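Local coordinates for devB protein (Vibrio cholerae O1 biovar eltor str. N16961, PDB 1Y89) that probably works as a 6-phosphogluconolactonase, hydrolysing 6-phosphogluconolactone in the pentose phosphate pathway, at residues A[48-51]-A[52-55]; A[92-96]-A[97-101]; A[112-115]-A[116-120]; A[147-150]-A[151-154]. All coordinates share one frame; numbering follows the deposited sequence.

Interaction 1 (A[48-51]-A[52-55]); sequences LASQ and PYAN
Gln51 NE2 donates to Asn55 OD1 at 2.8 Å, a side-chain bond bridging four residues at the surface. NE2 lies in the carbonyl plane of the Asn55 amide, but the N-H is bent, with an angle of 133° at the hydrogen, and OD1 is tilted 24° from the Gln51 amide plane. Gln51 OE1 also stands only 3.0 Å from Asn55 OD1, two acceptors that cannot bond each other. The two amides are nearly coplanar. The Gln51 chain folds back at chi2 (-47°), and this bend carries its amide toward Ala54 and Asn55, NE2 passing Ala54 CB at 3.8 Å. The peptide between Gln51 and Pro52 is cis, and with the backbone angles of these two residues it gives a type VIa turn over residues 50-53. Ser50 O, on the first residue of the turn, accepts from Ala54 N at 3.0 Å. Ala54 CB points back at the preceding chain and rests 3.5 Å from Ala49 O. Tyr53 CB comes within 3.5 Å of Leu48 O. The Tyr53 ring has Ser50 OG at its edge, 4.1 Å from CD2, but that hydroxyl is bonded to Leu47 O. The Tyr53 hydroxyl is bonded to Asp19 on helix 10-25, while Leu48 packs on Ala18 and Met21 of the same helix. The cis peptide and the Ala54 N to Ser50 O bond thus fix the reversal between helices 39-48 and 53-56, whereas the bent amide bond joins two exposed residues, where water probably competes for it.

Interaction 2 (A[92-96]-A[97-101]); sequences INMPA and QNIHR
Pro95 O and Ala96 O each take a backbone N-H three residues ahead, Asn98 N at 3.0 Å and Ile99 N at 3.1 Å, the i to i+3 bonds of a short 3-10 turn. The apolar contacts gather round Met94, present as selenomethionine. Its chain runs extended with CG anti to the backbone N (chi1 166°), which brings the selenium to 4.0 Å from Ile99 CG1. The terminal CE goes further and presses on Asn98 CB at 3.6 Å. A third kind of contact is between ring carbons and an amide: the Pro95 ring lies against the Asn98 carboxamide, with CB 3.7 Å from OD1. Gln97 adds its chain beside the same proline, NE2 lying 4.0 Å from Pro95 CB. ND2 of the buried Asn98 is satisfied from beyond the turn by Leu62 O. The turn therefore sits beside strand 62-70: Asn98 and His100 make backbone hydrogen bonds with Phe64, Met94 packs on Phe64, and Ile99 touches Trp66 of that strand and Tyr81 and Phe89 of helix 80-89.

Interaction 3 (A[112-115]-A[116-120]); sequences AERF and AQAMA
Met119, present as selenomethionine, lays its methyl over one face of the Phe115 ring, one helical turn earlier. CE is 3.6 Å from the ring centroid and only 14° off the normal, a CH-pi contact centred on the ring. The selenium stands obliquely at 4.2 Å from the same centroid, completing a Met-aromatic pair. A bend at chi3 (-77°) turns the methyl inward over the ring, while the ring's own CG is anti to the backbone N. Along the flank, Arg114 curls at chi2 and chi3 until NH1 touches Ala118 CB at 3.7 Å, meeting it obliquely; its NE is held in a salt bridge by Glu111. On the outer side one water donates to both Glu113 O (3.0 Å) and Gln117 OE1 (2.8 Å), so this carbonyl is gripped twice, Gln117 N being its helical donor. Four i to i+4 backbone bonds accompany these side chains, from Ala116 N to Met119 N. Helix 108-122 thus packs across the strands at one end of the mixed sheet: Phe115 rests on Val174 and Lys176 of strand 172-176 and on Ser161 of strand 161-165, and Met119 on Trp65 of strand 62-70.

Interaction 4 (A[147-150]-A[151-154]); sequences SLFP and GQTD
Thr153 has OG1 anti to its carbonyl carbon (chi1 -62°), a setting that swings the hydroxyl back across the turn to Phe149 O. OG1 donates there at 2.8 Å, standing above the carbonyl plane. The same oxygen takes Gln152 N at 3.1 Å, and the two donors arrive from opposite faces of that plane, so a single carbonyl is gripped by both a backbone and a side-chain group. The chain between follows a type II beta turn over residues 149-152, with Pro150 at its second position and Gly151 at its third; the positive phi of Gly151 (78°) is one that glycine takes readily. Gln152 has CG between its backbone N and carbonyl carbon (chi1 55°), and this puts CG 3.4 Å from Phe149 CB. The two side chains then run side by side in the same direction, with the ring plane and amide plane steeply inclined. Thr153 CG2 meets Leu148 CB at 4.1 Å, and OG1 lies 3.4 Å from that carbon, so the threonine rests beside Leu148. The Phe149 ring is stacked with His144 and meets His166 edge-to-face; the Phe149 side chain is about 4 Å from a bound phosphate, probably from the crystallisation liquor, which may mark a pocket. In sequence the loop follows strand 134-137 and precedes strand 161-165: Leu148 packs on Val162 of strand 161-165 and Ser175 of strand 172-176, Phe149 leans on Arg173, and Pro150 and Thr153 both touch Pro214 of helix 214-217.

The four contacts come one after another along the chain. Interaction 1 touches interaction 2 through Ala54 CB and Ile92 CG2, 4.1 Å apart, although their centres lie 16 Å apart. Interaction 2 touches interaction 3, with Arg101 O 3.4 Å from Arg114 NH2, and both lie against strand 62-70. Interaction 2 thus links the other two, which do not touch each other. Interaction 4 stands apart: its centre is 36 Å from that of interaction 1, across the chain's centre, and 20 Å from that of interaction 3, with which it shares strands 161-165 and 172-176. It lies near a bound phosphate.

Interaction 1 (A[48-51]-A[52-55])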
loop_
_atom_site.group_PDB
_atom_site.type_symbol
_atom_site.label_atom_id
_atom_site.label_comp_id
_atom_site.label_asym_id
_atom_site.label_seq_id
_atom_site.Cartn_x
_atom_site.Cartn_y
_atom_site.Cartn_z
ATOM N N LEU A 48 -7.186 19.236 -3.371
ATOM C CA LEU A 48 -6.898 19.843 -2.073
ATOM C C LEU A 48 -7.578 21.193 -1.825
ATOM O O LEU A 48 -7.868 21.561 -0.667
ATOM C CB LEU A 48 -5.371 19.982 -1.875
ATOM C CG LEU A 48 -4.602 18.661 -1.832
ATOM C CD1 LEU A 48 -3.076 18.987 -1.765
ATOM C CD2 LEU A 48 -5.056 17.812 -0.623
ATOM N N ALA A 49 -7.829 21.930 -2.899
ATOM C CA ALA A 49 -8.526 23.216 -2.821
ATOM C C ALA A 49 -10.054 23.064 -2.798
ATOM O O ALA A 49 -10.786 24.043 -2.608
ATOM C CB ALA A 49 -8.094 24.128 -4.027
ATOM N N SER A 50 -10.561 21.858 -3.036
ATOM C CA SER A 50 -12.014 21.641 -3.058
ATOM C C SER A 50 -12.472 21.274 -1.653
ATOM O O SER A 50 -11.665 20.855 -0.810
ATOM C CB SER A 50 -12.366 20.452 -3.969
ATOM O OG SER A 50 -11.940 19.242 -3.345
ATOM N N GLN A 51 -13.765 21.389 -1.412
ATOM C CA GLN A 51 -14.362 20.796 -0.209
ATOM C C GLN A 51 -14.319 19.270 -0.312
ATOM O O GLN A 51 -14.585 18.724 -1.398
ATOM C CB GLN A 51 -15.808 21.286 -0.020
ATOM C CG GLN A 51 -15.895 22.810 0.219
ATOM C CD GLN A 51 -14.883 23.350 1.272
ATOM O OE1 GLN A 51 -14.602 22.703 2.295
ATOM N NE2 GLN A 51 -14.321 24.521 1.001
ATOM N N PRO A 52 -14.047 18.575 0.817
ATOM C CA PRO A 52 -13.910 19.134 2.177
ATOM C C PRO A 52 -12.449 19.470 2.564
ATOM O O PRO A 52 -12.226 20.058 3.627
ATOM C CB PRO A 52 -14.415 17.988 3.061
ATOM C CG PRO A 52 -13.930 16.745 2.336
ATOM C CD PRO A 52 -13.874 17.106 0.825
ATOM N N TYR A 53 -11.498 19.137 1.698
ATOM C CA TYR A 53 -10.055 19.284 1.997
ATOM C C TYR A 53 -9.619 20.687 2.352
ATOM O O TYR A 53 -8.837 20.869 3.303
ATOM C CB TYR A 53 -9.191 18.720 0.853
ATOM C CG TYR A 53 -9.478 17.249 0.623
ATOM C CD1 TYR A 53 -8.984 16.289 1.491
ATOM C CD2 TYR A 53 -10.331 16.836 -0.420
ATOM C CE1 TYR A 53 -9.275 14.903 1.309
ATOM C CE2 TYR A 53 -10.640 15.458 -0.610
ATOM C CZ TYR A 53 -10.093 14.510 0.252
ATOM O OH TYR A 53 -10.345 13.174 0.086
ATOM N N ALA A 54 -10.118 21.671 1.599
ATOM C CA ALA A 54 -9.713 23.071 1.789
ATOM C C ALA A 54 -9.912 23.475 3.264
ATOM O O ALA A 54 -9.081 24.156 3.862
ATOM C CB ALA A 54 -10.539 24.017 0.855
ATOM N N ASN A 55 -11.015 23.040 3.836
ATOM C CA ASN A 55 -11.322 23.417 5.212
ATOM C C ASN A 55 -10.898 22.418 6.290
ATOM O O ASN A 55 -10.577 22.835 7.398
ATOM C CB ASN A 55 -12.811 23.784 5.340
ATOM C CG ASN A 55 -13.114 25.162 4.729
ATOM O OD1 ASN A 55 -13.671 25.264 3.635
ATOM N ND2 ASN A 55 -12.694 26.230 5.422
#

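Interaction 2 (A[92-96]-A[97-101])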
loop_
_atom_site.group_PDB
_atom_site.type_symbol
_atom_site.label_atom_id
_atom_site.label_comp_id
_atom_site.label_asym_id
_atom_site.label_seq_id
_atom_site.Cartn_x
_atom_site.Cartn_y
_atom_site.Cartn_z
ATOM N N ILE A 92 -6.658 28.759 -0.118
ATOM C CA ILE A 92 -6.729 28.151 1.213
ATOM C C ILE A 92 -6.095 29.058 2.248
ATOM O O ILE A 92 -5.419 30.029 1.891
ATOM C CB ILE A 92 -6.047 26.739 1.296
ATOM C CG1 ILE A 92 -4.547 26.838 0.958
ATOM C CG2 ILE A 92 -6.824 25.702 0.473
ATOM C CD1 ILE A 92 -3.713 25.622 1.302
ATOM N N ASN A 93 -6.331 28.751 3.524
ATOM C CA ASN A 93 -5.740 29.518 4.607
ATOM C C ASN A 93 -4.580 28.762 5.239
ATOM O O ASN A 93 -4.754 27.929 6.131
ATOM C CB ASN A 93 -6.793 29.880 5.660
ATOM C CG ASN A 93 -6.278 30.884 6.683
ATOM O OD1 ASN A 93 -5.265 31.572 6.458
ATOM N ND2 ASN A 93 -6.975 30.980 7.823
HETATM N N MSE A 94 -3.385 29.069 4.776
HETATM C CA MSE A 94 -2.204 28.347 5.206
HETATM C C MSE A 94 -1.136 29.386 5.511
HETATM O O MSE A 94 -0.938 30.296 4.697
HETATM C CB MSE A 94 -1.736 27.431 4.076
HETATM C CG MSE A 94 -0.339 26.882 4.270
HETATM SE SE MSE A 94 -0.128 25.360 3.081
HETATM C CE MSE A 94 1.496 24.530 4.022
ATOM N N PRO A 95 -0.439 29.253 6.665
ATOM C CA PRO A 95 0.594 30.259 6.968
ATOM C C PRO A 95 1.631 30.340 5.841
ATOM O O PRO A 95 2.048 29.306 5.289
ATOM C CB PRO A 95 1.234 29.751 8.272
ATOM C CG PRO A 95 0.234 28.831 8.881
ATOM C CD PRO A 95 -0.553 28.223 7.722
ATOM N N ALA A 96 2.024 31.574 5.500
ATOM C CA ALA A 96 3.022 31.839 4.466
ATOM C C ALA A 96 4.340 31.158 4.862
ATOM O O ALA A 96 5.061 30.622 4.013
ATOM C CB ALA A 96 3.215 33.363 4.284
ATOM N N GLN A 97 4.617 31.144 6.164
ATOM C CA GLN A 97 5.862 30.579 6.694
ATOM C C GLN A 97 5.934 29.059 6.495
ATOM O O GLN A 97 7.020 28.488 6.563
ATOM C CB GLN A 97 6.068 30.958 8.190
ATOM C CG GLN A 97 5.153 30.169 9.174
ATOM C CD GLN A 97 5.043 30.769 10.568
ATOM O OE1 GLN A 97 6.020 30.771 11.344
ATOM N NE2 GLN A 97 3.834 31.267 10.916
ATOM N N ASN A 98 4.794 28.413 6.196
ATOM C CA ASN A 98 4.756 26.958 6.013
ATOM C C ASN A 98 5.000 26.578 4.549
ATOM O O ASN A 98 5.033 25.388 4.185
ATOM C CB ASN A 98 3.371 26.408 6.441
ATOM C CG ASN A 98 3.207 26.341 7.943
ATOM O OD1 ASN A 98 3.801 27.130 8.665
ATOM N ND2 ASN A 98 2.406 25.390 8.420
ATOM N N ILE A 99 5.113 27.586 3.696
ATOM C CA ILE A 99 5.357 27.332 2.276
ATOM C C ILE A 99 6.795 27.763 1.956
ATOM O O ILE A 99 7.118 28.935 2.015
ATOM C CB ILE A 99 4.317 28.077 1.382
ATOM C CG1 ILE A 99 2.891 27.702 1.793
ATOM C CG2 ILE A 99 4.553 27.773 -0.103
ATOM C CD1 ILE A 99 1.808 28.605 1.173
ATOM N N HIS A 100 7.661 26.809 1.652
ATOM C CA HIS A 100 9.091 27.090 1.599
ATOM C C HIS A 100 9.518 27.004 0.137
ATOM O O HIS A 100 10.132 26.012 -0.296
ATOM C CB HIS A 100 9.848 26.051 2.433
ATOM C CG HIS A 100 9.378 25.952 3.859
ATOM N ND1 HIS A 100 10.006 26.604 4.894
ATOM C CD2 HIS A 100 8.359 25.256 4.419
ATOM C CE1 HIS A 100 9.378 26.344 6.032
ATOM N NE2 HIS A 100 8.395 25.494 5.776
ATOM N N ARG A 101 9.169 28.007 -0.660
ATOM C CA ARG A 101 9.473 27.836 -2.076
ATOM C C ARG A 101 10.949 27.976 -2.379
ATOM O O ARG A 101 11.708 28.622 -1.629
ATOM C CB ARG A 101 8.634 28.733 -2.967
ATOM C CG ARG A 101 9.016 30.181 -2.933
ATOM C CD ARG A 101 8.296 30.977 -4.007
ATOM N NE ARG A 101 8.693 32.367 -3.851
ATOM C CZ ARG A 101 9.573 32.999 -4.606
ATOM N NH1 ARG A 101 10.131 32.397 -5.643
ATOM N NH2 ARG A 101 9.857 34.261 -4.342
#

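Interaction 3 (A[112-115]-A[116-120])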
loop_
_atom_site.group_PDB
_atom_site.type_symbol
_atom_site.label_atom_id
_atom_site.label_comp_id
_atom_site.label_asym_id
_atom_site.label_seq_id
_atom_site.Cartn_x
_atom_site.Cartn_y
_atom_site.Cartn_z
ATOM N N ALA A 112 20.506 27.317 -4.501
ATOM C CA ALA A 112 20.665 25.919 -4.065
ATOM C C ALA A 112 21.238 25.835 -2.634
ATOM O O ALA A 112 20.765 25.011 -1.825
ATOM C CB ALA A 112 21.556 25.126 -5.031
ATOM N N GLU A 113 22.267 26.648 -2.330
ATOM C CA GLU A 113 22.846 26.664 -0.978
ATOM C C GLU A 113 21.868 27.178 0.083
ATOM O O GLU A 113 21.797 26.611 1.167
ATOM C CB GLU A 113 24.147 27.471 -0.939
ATOM C CG GLU A 113 25.192 26.871 -1.869
ATOM C CD GLU A 113 26.450 27.712 -2.027
ATOM O OE1 GLU A 113 26.673 28.671 -1.243
ATOM O OE2 GLU A 113 27.223 27.383 -2.944
ATOM N N ARG A 114 21.158 28.272 -0.206
ATOM C CA ARG A 114 20.096 28.769 0.713
ATOM C C ARG A 114 19.033 27.699 0.995
ATOM O O ARG A 114 18.640 27.448 2.142
ATOM C CB ARG A 114 19.415 30.015 0.136
ATOM C CG ARG A 114 18.550 30.781 1.160
ATOM C CD ARG A 114 17.333 31.488 0.516
ATOM N NE ARG A 114 16.489 30.554 -0.242
ATOM C CZ ARG A 114 15.614 29.714 0.321
ATOM N NH1 ARG A 114 15.433 29.712 1.659
ATOM N NH2 ARG A 114 14.915 28.882 -0.448
ATOM N N PHE A 115 18.543 27.081 -0.071
ATOM C CA PHE A 115 17.543 26.013 0.019
ATOM C C PHE A 115 18.063 24.878 0.913
ATOM O O PHE A 115 17.370 24.444 1.835
ATOM C CB PHE A 115 17.198 25.565 -1.438
ATOM C CG PHE A 115 16.434 24.263 -1.561
ATOM C CD1 PHE A 115 15.266 24.027 -0.832
ATOM C CD2 PHE A 115 16.823 23.323 -2.514
ATOM C CE1 PHE A 115 14.548 22.822 -1.020
ATOM C CE2 PHE A 115 16.112 22.117 -2.686
ATOM C CZ PHE A 115 14.978 21.880 -1.938
ATOM N N ALA A 116 19.311 24.447 0.681
ATOM C CA ALA A 116 19.914 23.391 1.478
ATOM C C ALA A 116 19.948 23.750 2.978
ATOM O O ALA A 116 19.609 22.922 3.836
ATOM C CB ALA A 116 21.348 23.085 0.975
ATOM N N GLN A 117 20.379 24.977 3.284
ATOM C CA GLN A 117 20.549 25.399 4.682
ATOM C C GLN A 117 19.164 25.495 5.319
ATOM O O GLN A 117 19.003 25.135 6.476
ATOM C CB GLN A 117 21.231 26.768 4.779
ATOM C CG GLN A 117 22.638 26.842 4.207
ATOM C CD GLN A 117 23.633 25.880 4.885
ATOM O OE1 GLN A 117 23.727 24.679 4.532
ATOM N NE2 GLN A 117 24.411 26.415 5.820
ATOM N N ALA A 118 18.172 25.975 4.544
ATOM C CA ALA A 118 16.790 26.115 5.030
ATOM C C ALA A 118 16.204 24.737 5.438
ATOM O O ALA A 118 15.592 24.598 6.527
ATOM C CB ALA A 118 15.888 26.798 3.964
HETATM N N MSE A 119 16.427 23.719 4.605
HETATM C CA MSE A 119 15.958 22.352 4.935
HETATM C C MSE A 119 16.675 21.815 6.174
HETATM O O MSE A 119 16.015 21.292 7.089
HETATM C CB MSE A 119 16.156 21.387 3.766
HETATM C CG MSE A 119 15.229 21.643 2.590
HETATM SE SE MSE A 119 15.541 20.171 1.308
HETATM C CE MSE A 119 17.264 20.785 0.520
ATOM N N ALA A 120 18.014 21.964 6.209
ATOM C CA ALA A 120 18.811 21.478 7.327
ATOM C C ALA A 120 18.439 22.155 8.635
ATOM O O ALA A 120 18.554 21.531 9.716
ATOM C CB ALA A 120 20.335 21.666 7.056
HETATM O O HOH W 1 24.311 25.182 1.832
#

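Interaction 4 (A[147-150]-A[151-154])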
loop_
_atom_site.group_PDB
_atom_site.type_symbol
_atom_site.label_atom_id
_atom_site.label_comp_id
_atom_site.label_asym_id
_atom_site.label_seq_id
_atom_site.Cartn_x
_atom_site.Cartn_y
_atom_site.Cartn_z
ATOM N N SER A 147 14.895 17.072 -10.585
ATOM C CA SER A 147 15.657 17.519 -11.775
ATOM C C SER A 147 17.003 16.792 -11.827
ATOM O O SER A 147 18.071 17.387 -12.148
ATOM C CB SER A 147 15.838 19.064 -11.811
ATOM O OG SER A 147 14.646 19.668 -12.336
ATOM N N LEU A 148 16.926 15.506 -11.482
ATOM C CA LEU A 148 18.026 14.575 -11.545
ATOM C C LEU A 148 17.833 13.779 -12.824
ATOM O O LEU A 148 16.945 12.922 -12.895
ATOM C CB LEU A 148 17.969 13.632 -10.328
ATOM C CG LEU A 148 18.062 14.363 -8.979
ATOM C CD1 LEU A 148 17.863 13.363 -7.808
ATOM C CD2 LEU A 148 19.381 15.174 -8.872
ATOM N N PHE A 149 18.650 14.086 -13.832
ATOM C CA PHE A 149 18.477 13.537 -15.175
ATOM C C PHE A 149 19.478 12.418 -15.444
ATOM O O PHE A 149 20.595 12.455 -14.909
ATOM C CB PHE A 149 18.632 14.657 -16.211
ATOM C CG PHE A 149 17.463 15.626 -16.210
ATOM C CD1 PHE A 149 16.309 15.342 -16.937
ATOM C CD2 PHE A 149 17.534 16.820 -15.492
ATOM C CE1 PHE A 149 15.232 16.245 -16.938
ATOM C CE2 PHE A 149 16.460 17.727 -15.475
ATOM C CZ PHE A 149 15.305 17.430 -16.173
ATOM N N PRO A 150 19.096 11.448 -16.295
ATOM C CA PRO A 150 19.979 10.311 -16.608
ATOM C C PRO A 150 21.313 10.791 -17.180
ATOM O O PRO A 150 21.345 11.732 -17.962
ATOM C CB PRO A 150 19.195 9.498 -17.661
ATOM C CG PRO A 150 17.996 10.345 -18.053
ATOM C CD PRO A 150 17.787 11.376 -16.986
ATOM N N GLY A 151 22.403 10.170 -16.749
ATOM C CA GLY A 151 23.740 10.556 -17.205
ATOM C C GLY A 151 24.314 11.813 -16.557
ATOM O O GLY A 151 25.520 12.067 -16.675
ATOM N N GLN A 152 23.479 12.614 -15.895
ATOM C CA GLN A 152 23.974 13.845 -15.278
ATOM C C GLN A 152 23.760 13.909 -13.775
ATOM O O GLN A 152 24.056 14.922 -13.147
ATOM C CB GLN A 152 23.478 15.110 -16.021
ATOM C CG GLN A 152 21.990 15.290 -16.214
ATOM C CD GLN A 152 21.607 16.647 -16.906
ATOM O OE1 GLN A 152 21.034 17.552 -16.274
ATOM N NE2 GLN A 152 21.949 16.778 -18.184
ATOM N N THR A 153 23.288 12.800 -13.195
ATOM C CA THR A 153 23.044 12.711 -11.766
ATOM C C THR A 153 24.252 12.093 -11.028
ATOM O O THR A 153 24.736 11.011 -11.395
ATOM C CB THR A 153 21.796 11.855 -11.486
ATOM O OG1 THR A 153 20.655 12.488 -12.091
ATOM C CG2 THR A 153 21.556 11.686 -9.971
ATOM N N ASP A 154 24.703 12.776 -9.986
ATOM C CA ASP A 154 25.768 12.265 -9.126
ATOM C C ASP A 154 25.088 11.668 -7.899
ATOM O O ASP A 154 24.648 12.406 -7.003
ATOM C CB ASP A 154 26.734 13.382 -8.727
ATOM C CG ASP A 154 27.815 12.903 -7.751
ATOM O OD1 ASP A 154 27.878 11.689 -7.442
ATOM O OD2 ASP A 154 28.588 13.743 -7.281
#